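Adherence and virulence protein A (Streptococcus pneumoniae, PDB 6PON) binds fibronectin and probably thereby helps the pneumococcus adhere to host tissue, contributing to virulence. Local coordinates at residues Pro72-Gln84 with Ile129-Ile143. Sequence-based numbering, arbitrary orientation.
Sequences PSTFIMVLRKYLQ and ILLVDKSSHKILEVI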
ATOM      1  N   PRO B  72      45.343   1.701 -33.443  1.00 31.50           N
ATOM      2  CA  PRO B  72      44.765   2.128 -32.162  1.00 25.64           C
ATOM      3  C   PRO B  72      45.079   3.589 -31.885  1.00 27.65           C
ATOM      4  O   PRO B  72      46.186   4.066 -32.137  1.00 30.66           O
ATOM      5  CB  PRO B  72      45.441   1.207 -31.140  1.00 26.48           C
ATOM      6  CG  PRO B  72      46.719   0.829 -31.775  1.00 27.61           C
ATOM      7  CD  PRO B  72      46.457   0.755 -33.260  1.00 26.74           C
ATOM      8  N   SER B  73      44.084   4.304 -31.382  1.00 26.37           N
ATOM      9  CA  SER B  73      44.295   5.674 -30.956  1.00 25.86           C
ATOM     10  C   SER B  73      45.282   5.713 -29.798  1.00 25.65           C
ATOM     11  O   SER B  73      45.590   4.697 -29.177  1.00 23.56           O
ATOM     12  CB  SER B  73      42.979   6.307 -30.515  1.00 23.34           C
ATOM     13  OG  SER B  73      42.411   5.575 -29.434  1.00 23.20           O
ATOM     14  N   THR B  74      45.749   6.926 -29.483  1.00 24.18           N
ATOM     15  CA  THR B  74      46.486   7.123 -28.238  1.00 24.29           C
ATOM     16  C   THR B  74      45.703   6.565 -27.048  1.00 23.43           C
ATOM     17  O   THR B  74      46.269   5.890 -26.180  1.00 21.41           O
ATOM     18  CB  THR B  74      46.789   8.618 -28.043  1.00 28.57           C
ATOM     19  OG1 THR B  74      47.659   9.080 -29.080  1.00 29.90           O
ATOM     20  CG2 THR B  74      47.456   8.881 -26.692  1.00 26.13           C
ATOM     21  N   PHE B  75      44.390   6.825 -27.007  1.00 21.79           N
ATOM     22  CA  PHE B  75      43.562   6.336 -25.910  1.00 21.45           C
ATOM     23  C   PHE B  75      43.706   4.834 -25.743  1.00 20.26           C
ATOM     24  O   PHE B  75      43.848   4.339 -24.622  1.00 19.75           O
ATOM     25  CB  PHE B  75      42.101   6.709 -26.163  1.00 25.59           C
ATOM     26  CG  PHE B  75      41.102   6.049 -25.220  1.00 27.14           C
ATOM     27  CD1 PHE B  75      40.911   6.537 -23.923  1.00 22.68           C
ATOM     28  CD2 PHE B  75      40.317   4.989 -25.652  1.00 20.94           C
ATOM     29  CE1 PHE B  75      39.981   5.971 -23.074  1.00 21.29           C
ATOM     30  CE2 PHE B  75      39.389   4.415 -24.810  1.00 20.90           C
ATOM     31  CZ  PHE B  75      39.216   4.912 -23.506  1.00 21.70           C
ATOM     32  N   ILE B  76      43.703   4.096 -26.853  1.00 22.54           N
ATOM     33  CA  ILE B  76      43.638   2.644 -26.780  1.00 21.72           C
ATOM     34  C   ILE B  76      44.970   2.060 -26.342  1.00 23.24           C
ATOM     35  O   ILE B  76      45.013   1.110 -25.544  1.00 20.09           O
ATOM     36  CB  ILE B  76      43.184   2.070 -28.129  1.00 23.29           C
ATOM     37  CG1 ILE B  76      41.706   2.396 -28.353  1.00 21.08           C
ATOM     38  CG2 ILE B  76      43.387   0.556 -28.151  1.00 23.88           C
ATOM     39  CD1 ILE B  76      40.794   1.588 -27.462  1.00 21.56           C
ATOM     40  N   MET B  77      46.078   2.610 -26.850  1.00 22.61           N
ATOM     41  CA  MET B  77      47.395   2.098 -26.478  1.00 22.17           C
ATOM     42  C   MET B  77      47.651   2.270 -24.990  1.00 22.31           C
ATOM     43  O   MET B  77      48.275   1.407 -24.364  1.00 23.12           O
ATOM     44  CB  MET B  77      48.499   2.802 -27.277  1.00 22.71           C
ATOM     45  CG  MET B  77      48.199   2.952 -28.758  1.00 28.48           C
ATOM     46  SD  MET B  77      49.521   3.739 -29.702  1.00 34.63           S
ATOM     47  CE  MET B  77      50.207   2.229 -30.308  1.00 33.07           C
ATOM     48  N   VAL B  78      47.201   3.387 -24.410  1.00 21.26           N
ATOM     49  CA  VAL B  78      47.300   3.556 -22.959  1.00 24.87           C
ATOM     50  C   VAL B  78      46.434   2.525 -22.239  1.00 20.16           C
ATOM     51  O   VAL B  78      46.853   1.935 -21.240  1.00 22.96           O
ATOM     52  CB  VAL B  78      46.935   4.997 -22.541  1.00 26.29           C
ATOM     53  CG1 VAL B  78      47.001   5.158 -21.014  1.00 23.10           C
ATOM     54  CG2 VAL B  78      47.863   5.993 -23.200  1.00 18.75           C
ATOM     55  N   LEU B  79      45.226   2.263 -22.741  1.00 21.75           N
ATOM     56  CA  LEU B  79      44.406   1.244 -22.088  1.00 24.08           C
ATOM     57  C   LEU B  79      45.022  -0.138 -22.246  1.00 22.92           C
ATOM     58  O   LEU B  79      44.983  -0.954 -21.315  1.00 22.99           O
ATOM     59  CB  LEU B  79      42.967   1.265 -22.629  1.00 19.73           C
ATOM     60  CG  LEU B  79      41.996   2.059 -21.734  1.00 22.64           C
ATOM     61  CD1 LEU B  79      42.402   3.525 -21.636  1.00 16.85           C
ATOM     62  CD2 LEU B  79      40.532   1.929 -22.171  1.00 17.74           C
ATOM     63  N   ARG B  80      45.592  -0.430 -23.420  1.00 23.40           N
ATOM     64  CA  ARG B  80      46.188  -1.746 -23.614  1.00 23.80           C
ATOM     65  C   ARG B  80      47.359  -1.953 -22.665  1.00 23.85           C
ATOM     66  O   ARG B  80      47.458  -2.996 -22.007  1.00 25.96           O
ATOM     67  CB  ARG B  80      46.598  -1.925 -25.070  1.00 20.97           C
ATOM     68  CG  ARG B  80      45.377  -2.103 -25.994  1.00 21.63           C
ATOM     69  CD  ARG B  80      45.808  -2.316 -27.418  1.00 23.63           C
ATOM     70  NE  ARG B  80      44.701  -2.546 -28.330  1.00 19.95           N
ATOM     71  CZ  ARG B  80      44.847  -2.534 -29.649  1.00 26.46           C
ATOM     72  NH1 ARG B  80      46.045  -2.303 -30.168  1.00 25.24           N
ATOM     73  NH2 ARG B  80      43.811  -2.757 -30.444  1.00 29.39           N
ATOM     74  N   LYS B  81      48.213  -0.937 -22.532  1.00 23.97           N
ATOM     75  CA  LYS B  81      49.340  -0.991 -21.611  1.00 26.15           C
ATOM     76  C   LYS B  81      48.934  -1.492 -20.223  1.00 23.08           C
ATOM     77  O   LYS B  81      49.705  -2.205 -19.575  1.00 26.41           O
ATOM     78  CB  LYS B  81      49.987   0.401 -21.533  1.00 24.70           C
ATOM     79  CG  LYS B  81      50.860   0.601 -20.319  1.00 31.93           C
ATOM     80  CD  LYS B  81      51.819   1.768 -20.473  1.00 33.93           C
ATOM     81  CE  LYS B  81      51.086   3.069 -20.664  1.00 34.01           C
ATOM     82  NZ  LYS B  81      52.025   4.219 -20.568  1.00 34.09           N
ATOM     83  N   TYR B  82      47.721  -1.175 -19.762  1.00 23.19           N
ATOM     84  CA  TYR B  82      47.275  -1.661 -18.458  1.00 23.81           C
ATOM     85  C   TYR B  82      46.295  -2.815 -18.527  1.00 25.25           C
ATOM     86  O   TYR B  82      46.244  -3.617 -17.590  1.00 29.67           O
ATOM     87  CB  TYR B  82      46.635  -0.537 -17.645  1.00 21.98           C
ATOM     88  CG  TYR B  82      47.596   0.576 -17.356  1.00 22.74           C
ATOM     89  CD1 TYR B  82      48.492   0.500 -16.295  1.00 24.62           C
ATOM     90  CD2 TYR B  82      47.629   1.693 -18.162  1.00 23.90           C
ATOM     91  CE1 TYR B  82      49.389   1.545 -16.033  1.00 22.74           C
ATOM     92  CE2 TYR B  82      48.510   2.728 -17.922  1.00 26.71           C
ATOM     93  CZ  TYR B  82      49.386   2.653 -16.857  1.00 28.30           C
ATOM     94  OH  TYR B  82      50.255   3.702 -16.653  1.00 35.79           O
ATOM     95  N   LEU B  83      45.515  -2.941 -19.597  1.00 27.48           N
ATOM     96  CA  LEU B  83      44.414  -3.898 -19.586  1.00 23.10           C
ATOM     97  C   LEU B  83      44.710  -5.180 -20.347  1.00 29.89           C
ATOM     98  O   LEU B  83      44.056  -6.200 -20.078  1.00 26.43           O
ATOM     99  CB  LEU B  83      43.142  -3.252 -20.152  1.00 20.62           C
ATOM    100  CG  LEU B  83      42.612  -2.074 -19.339  1.00 22.90           C
ATOM    101  CD1 LEU B  83      41.351  -1.495 -19.959  1.00 22.57           C
ATOM    102  CD2 LEU B  83      42.376  -2.503 -17.883  1.00 22.43           C
ATOM    103  N   GLN B  84      45.678  -5.158 -21.279  1.00 26.22           N
ATOM    104  CA  GLN B  84      46.041  -6.350 -22.040  1.00 23.69           C
ATOM    105  C   GLN B  84      46.463  -7.484 -21.106  1.00 25.34           C
ATOM    106  O   GLN B  84      47.490  -7.387 -20.432  1.00 25.68           O
ATOM    107  CB  GLN B  84      47.160  -6.027 -23.026  1.00 23.20           C
ATOM    108  CG  GLN B  84      47.525  -7.177 -23.947  1.00 26.32           C
ATOM    109  CD  GLN B  84      46.400  -7.561 -24.891  1.00 27.28           C
ATOM    110  OE1 GLN B  84      45.946  -6.752 -25.696  1.00 30.44           O
ATOM    111  NE2 GLN B  84      45.941  -8.800 -24.788  1.00 24.87           N
ATOM    112  N   ILE B 129      34.359   7.616 -20.437  1.00 22.69           N
ATOM    113  CA  ILE B 129      34.995   6.352 -20.085  1.00 21.23           C
ATOM    114  C   ILE B 129      36.428   6.672 -19.703  1.00 19.77           C
ATOM    115  O   ILE B 129      37.140   7.344 -20.459  1.00 20.01           O
ATOM    116  CB  ILE B 129      34.951   5.331 -21.241  1.00 20.55           C
ATOM    117  CG1 ILE B 129      33.503   4.996 -21.623  1.00 20.10           C
ATOM    118  CG2 ILE B 129      35.696   4.051 -20.873  1.00 17.43           C
ATOM    119  CD1 ILE B 129      33.389   4.138 -22.901  1.00 20.20           C
ATOM    120  N   LEU B 130      36.838   6.221 -18.519  1.00 17.98           N
ATOM    121  CA  LEU B 130      38.084   6.651 -17.911  1.00 17.24           C
ATOM    122  C   LEU B 130      38.792   5.442 -17.330  1.00 19.15           C
ATOM    123  O   LEU B 130      38.150   4.530 -16.799  1.00 20.82           O
ATOM    124  CB  LEU B 130      37.844   7.701 -16.803  1.00 18.04           C
ATOM    125  CG  LEU B 130      36.856   8.853 -17.093  1.00 23.54           C
ATOM    126  CD1 LEU B 130      35.400   8.514 -16.667  1.00 22.24           C
ATOM    127  CD2 LEU B 130      37.312  10.182 -16.485  1.00 21.29           C
ATOM    128  N   LEU B 131      40.113   5.433 -17.457  1.00 17.31           N
ATOM    129  CA  LEU B 131      40.978   4.476 -16.784  1.00 21.06           C
ATOM    130  C   LEU B 131      41.773   5.241 -15.732  1.00 23.03           C
ATOM    131  O   LEU B 131      42.384   6.269 -16.031  1.00 21.06           O
ATOM    132  CB  LEU B 131      41.918   3.781 -17.775  1.00 19.87           C
ATOM    133  CG  LEU B 131      42.760   2.655 -17.161  1.00 22.98           C
ATOM    134  CD1 LEU B 131      41.916   1.399 -16.819  1.00 15.73           C
ATOM    135  CD2 LEU B 131      43.942   2.310 -18.041  1.00 21.88           C
ATOM    136  N   VAL B 132      41.728   4.775 -14.497  1.00 20.09           N
ATOM    137  CA  VAL B 132      42.301   5.515 -13.387  1.00 20.88           C
ATOM    138  C   VAL B 132      43.260   4.594 -12.665  1.00 20.97           C
ATOM    139  O   VAL B 132      42.912   3.443 -12.377  1.00 23.86           O
ATOM    140  CB  VAL B 132      41.214   6.032 -12.429  1.00 21.96           C
ATOM    141  CG1 VAL B 132      41.844   6.683 -11.218  1.00 21.93           C
ATOM    142  CG2 VAL B 132      40.320   6.997 -13.151  1.00 21.93           C
ATOM    143  N   ASP B 133      44.467   5.085 -12.382  1.00 25.18           N
ATOM    144  CA  ASP B 133      45.404   4.260 -11.638  1.00 27.02           C
ATOM    145  C   ASP B 133      44.978   4.170 -10.187  1.00 24.53           C
ATOM    146  O   ASP B 133      44.676   5.182  -9.560  1.00 25.13           O
ATOM    147  CB  ASP B 133      46.820   4.794 -11.702  1.00 32.03           C
ATOM    148  CG  ASP B 133      47.754   3.942 -10.891  1.00 32.11           C
ATOM    149  OD1 ASP B 133      47.883   4.192  -9.682  1.00 38.55           O
ATOM    150  OD2 ASP B 133      48.303   2.979 -11.453  1.00 36.35           O
ATOM    151  N   LYS B 134      45.022   2.956  -9.643  1.00 28.79           N
ATOM    152  CA  LYS B 134      44.370   2.673  -8.369  1.00 35.02           C
ATOM    153  C   LYS B 134      45.109   3.297  -7.184  1.00 44.92           C
ATOM    154  O   LYS B 134      44.470   3.717  -6.208  1.00 44.85           O
ATOM    155  CB  LYS B 134      44.242   1.159  -8.198  1.00 34.57           C
ATOM    156  CG  LYS B 134      43.641   0.708  -6.889  1.00 38.23           C
ATOM    157  CD  LYS B 134      42.137   0.675  -6.958  1.00 37.67           C
ATOM    158  CE  LYS B 134      41.540   0.060  -5.704  1.00 34.03           C
ATOM    159  NZ  LYS B 134      40.068   0.206  -5.720  1.00 34.70           N
ATOM    160  N   SER B 135      46.446   3.369  -7.245  1.00 42.86           N
ATOM    161  CA  SER B 135      47.207   3.933  -6.134  1.00 44.84           C
ATOM    162  C   SER B 135      47.242   5.457  -6.202  1.00 45.00           C
ATOM    163  O   SER B 135      46.831   6.140  -5.256  1.00 51.41           O
ATOM    164  CB  SER B 135      48.625   3.360  -6.116  1.00 46.24           C
ATOM    165  OG  SER B 135      49.134   3.240  -7.428  1.00 47.59           O
ATOM    166  N   SER B 136      47.705   6.010  -7.326  1.00 39.43           N
ATOM    167  CA  SER B 136      47.798   7.461  -7.459  1.00 39.41           C
ATOM    168  C   SER B 136      46.436   8.140  -7.602  1.00 37.83           C
ATOM    169  O   SER B 136      46.331   9.333  -7.304  1.00 39.82           O
ATOM    170  CB  SER B 136      48.678   7.814  -8.658  1.00 34.01           C
ATOM    171  OG  SER B 136      48.106   7.321  -9.859  1.00 38.24           O
ATOM    172  N   HIS B 137      45.407   7.420  -8.061  1.00 32.35           N
ATOM    173  CA  HIS B 137      44.079   7.980  -8.343  1.00 36.60           C
ATOM    174  C   HIS B 137      44.119   9.047  -9.447  1.00 34.91           C
ATOM    175  O   HIS B 137      43.256   9.935  -9.517  1.00 27.66           O
ATOM    176  CB  HIS B 137      43.425   8.513  -7.069  1.00 35.20           C
ATOM    177  CG  HIS B 137      43.202   7.452  -6.036  1.00 48.45           C
ATOM    178  ND1 HIS B 137      42.285   6.433  -6.203  1.00 55.08           N
ATOM    179  CD2 HIS B 137      43.794   7.231  -4.835  1.00 47.95           C
ATOM    180  CE1 HIS B 137      42.314   5.639  -5.146  1.00 56.45           C
ATOM    181  NE2 HIS B 137      43.222   6.100  -4.303  1.00 56.12           N
ATOM    182  N   LYS B 138      45.102   8.941 -10.336  1.00 27.21           N
ATOM    183  CA  LYS B 138      45.222   9.815 -11.492  1.00 31.86           C
ATOM    184  C   LYS B 138      44.610   9.146 -12.714  1.00 27.17           C
ATOM    185  O   LYS B 138      44.699   7.923 -12.876  1.00 27.24           O
ATOM    186  CB  LYS B 138      46.695  10.165 -11.757  1.00 31.92           C
ATOM    187  CG  LYS B 138      47.317  11.051 -10.674  1.00 31.75           C
ATOM    188  CD  LYS B 138      48.755  11.480 -10.991  1.00 45.22           C
ATOM    189  CE  LYS B 138      49.234  12.497  -9.940  1.00 50.38           C
ATOM    190  NZ  LYS B 138      50.588  13.084 -10.195  1.00 41.17           N
ATOM    191  N   ILE B 139      43.975   9.947 -13.566  1.00 25.54           N
ATOM    192  CA  ILE B 139      43.467   9.424 -14.829  1.00 24.51           C
ATOM    193  C   ILE B 139      44.640   9.002 -15.703  1.00 28.50           C
ATOM    194  O   ILE B 139      45.488   9.827 -16.073  1.00 28.86           O
ATOM    195  CB  ILE B 139      42.595  10.460 -15.545  1.00 27.24           C
ATOM    196  CG1 ILE B 139      41.267  10.615 -14.802  1.00 28.12           C
ATOM    197  CG2 ILE B 139      42.366  10.052 -17.017  1.00 24.39           C
ATOM    198  CD1 ILE B 139      40.961  12.039 -14.433  1.00 29.07           C
ATOM    199  N   LEU B 140      44.702   7.712 -16.033  1.00 19.25           N
ATOM    200  CA  LEU B 140      45.694   7.263 -16.999  1.00 21.25           C
ATOM    201  C   LEU B 140      45.307   7.678 -18.416  1.00 24.23           C
ATOM    202  O   LEU B 140      46.177   8.027 -19.226  1.00 31.63           O
ATOM    203  CB  LEU B 140      45.876   5.752 -16.888  1.00 22.09           C
ATOM    204  CG  LEU B 140      46.428   5.303 -15.524  1.00 27.03           C
ATOM    205  CD1 LEU B 140      46.173   3.798 -15.278  1.00 19.51           C
ATOM    206  CD2 LEU B 140      47.954   5.682 -15.378  1.00 19.70           C
ATOM    207  N   GLU B 141      44.015   7.674 -18.725  1.00 22.35           N
ATOM    208  CA  GLU B 141      43.512   8.033 -20.050  1.00 25.91           C
ATOM    209  C   GLU B 141      41.983   8.068 -19.982  1.00 23.84           C
ATOM    210  O   GLU B 141      41.374   7.532 -19.052  1.00 22.57           O
ATOM    211  CB  GLU B 141      44.037   7.051 -21.115  1.00 24.43           C
ATOM    212  CG  GLU B 141      43.836   7.390 -22.584  1.00 25.67           C
ATOM    213  CD  GLU B 141      44.003   8.859 -22.981  1.00 25.55           C
ATOM    214  OE1 GLU B 141      44.961   9.189 -23.713  1.00 30.01           O
ATOM    215  OE2 GLU B 141      43.134   9.687 -22.628  1.00 28.77           O
ATOM    216  N   VAL B 142      41.369   8.740 -20.949  1.00 23.00           N
ATOM    217  CA  VAL B 142      39.951   9.041 -20.841  1.00 22.70           C
ATOM    218  C   VAL B 142      39.414   9.318 -22.236  1.00 27.19           C
ATOM    219  O   VAL B 142      40.008  10.085 -23.004  1.00 25.37           O
ATOM    220  CB  VAL B 142      39.693  10.223 -19.888  1.00 23.62           C
ATOM    221  CG1 VAL B 142      40.623  11.387 -20.206  1.00 25.78           C
ATOM    222  CG2 VAL B 142      38.251  10.679 -19.988  1.00 21.59           C
ATOM    223  N   ILE B 143      38.280   8.698 -22.570  1.00 24.14           N
ATOM    224  CA  ILE B 143      37.894   8.625 -23.967  1.00 20.42           C
ATOM    225  C   ILE B 143      37.427   9.966 -24.508  1.00 22.38           C
ATOM    226  O   ILE B 143      37.512  10.194 -25.717  1.00 28.14           O
ATOM    227  CB  ILE B 143      36.838   7.527 -24.158  1.00 20.70           C
ATOM    228  CG1 ILE B 143      36.973   6.916 -25.554  1.00 21.87           C
ATOM    229  CG2 ILE B 143      35.429   8.070 -23.891  1.00 24.49           C
ATOM    230  CD1 ILE B 143      36.105   5.701 -25.747  1.00 22.25           C
TER
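Phe-75 of helix 74-83 fills the slot between two aliphatic side chains with its flat ring: Leu-79 CD1 lies on one face and Ile-143 CG1 on the other, a CH-pi contact 3.7 Å from the ring centroid. With CG anti to the backbone N (chi1 170°), the ring reaches the hairpin, and its CD1 lies 3.3 Å from Glu-141 CG. Glu-141 suits this buried place: its methylenes pack against the helix while OE2 is hydrogen-bonded to Val-142 N, through its anti lone pair, and to His-145 NE2. One turn on from Phe-75, Val-78, short and beta-branched, lays CG1 3.5 Å from both Leu-140 O and Glu-141 CB; these two residues together face Leu-131 in a classic beta bulge, and both point toward the helix. Buried Leu-79 brings a branched apolar tip, CD1 3.9 Å from Leu-131 CB. Tyr-82 offers a broad face to Leu-140, whose CD1 stands over the ring centre, 11° off the normal. Leu-131 spreads its branches, CD2 3.7 Å from Tyr-82 CD2 and CD1 against CD2 of Leu-83, likewise buried and apolar. The helix thus packs at 43° to strand 129-133 on the edge hairpin of the five-stranded sheet, while Ile-76 and Leu-79 touch strand 34-41.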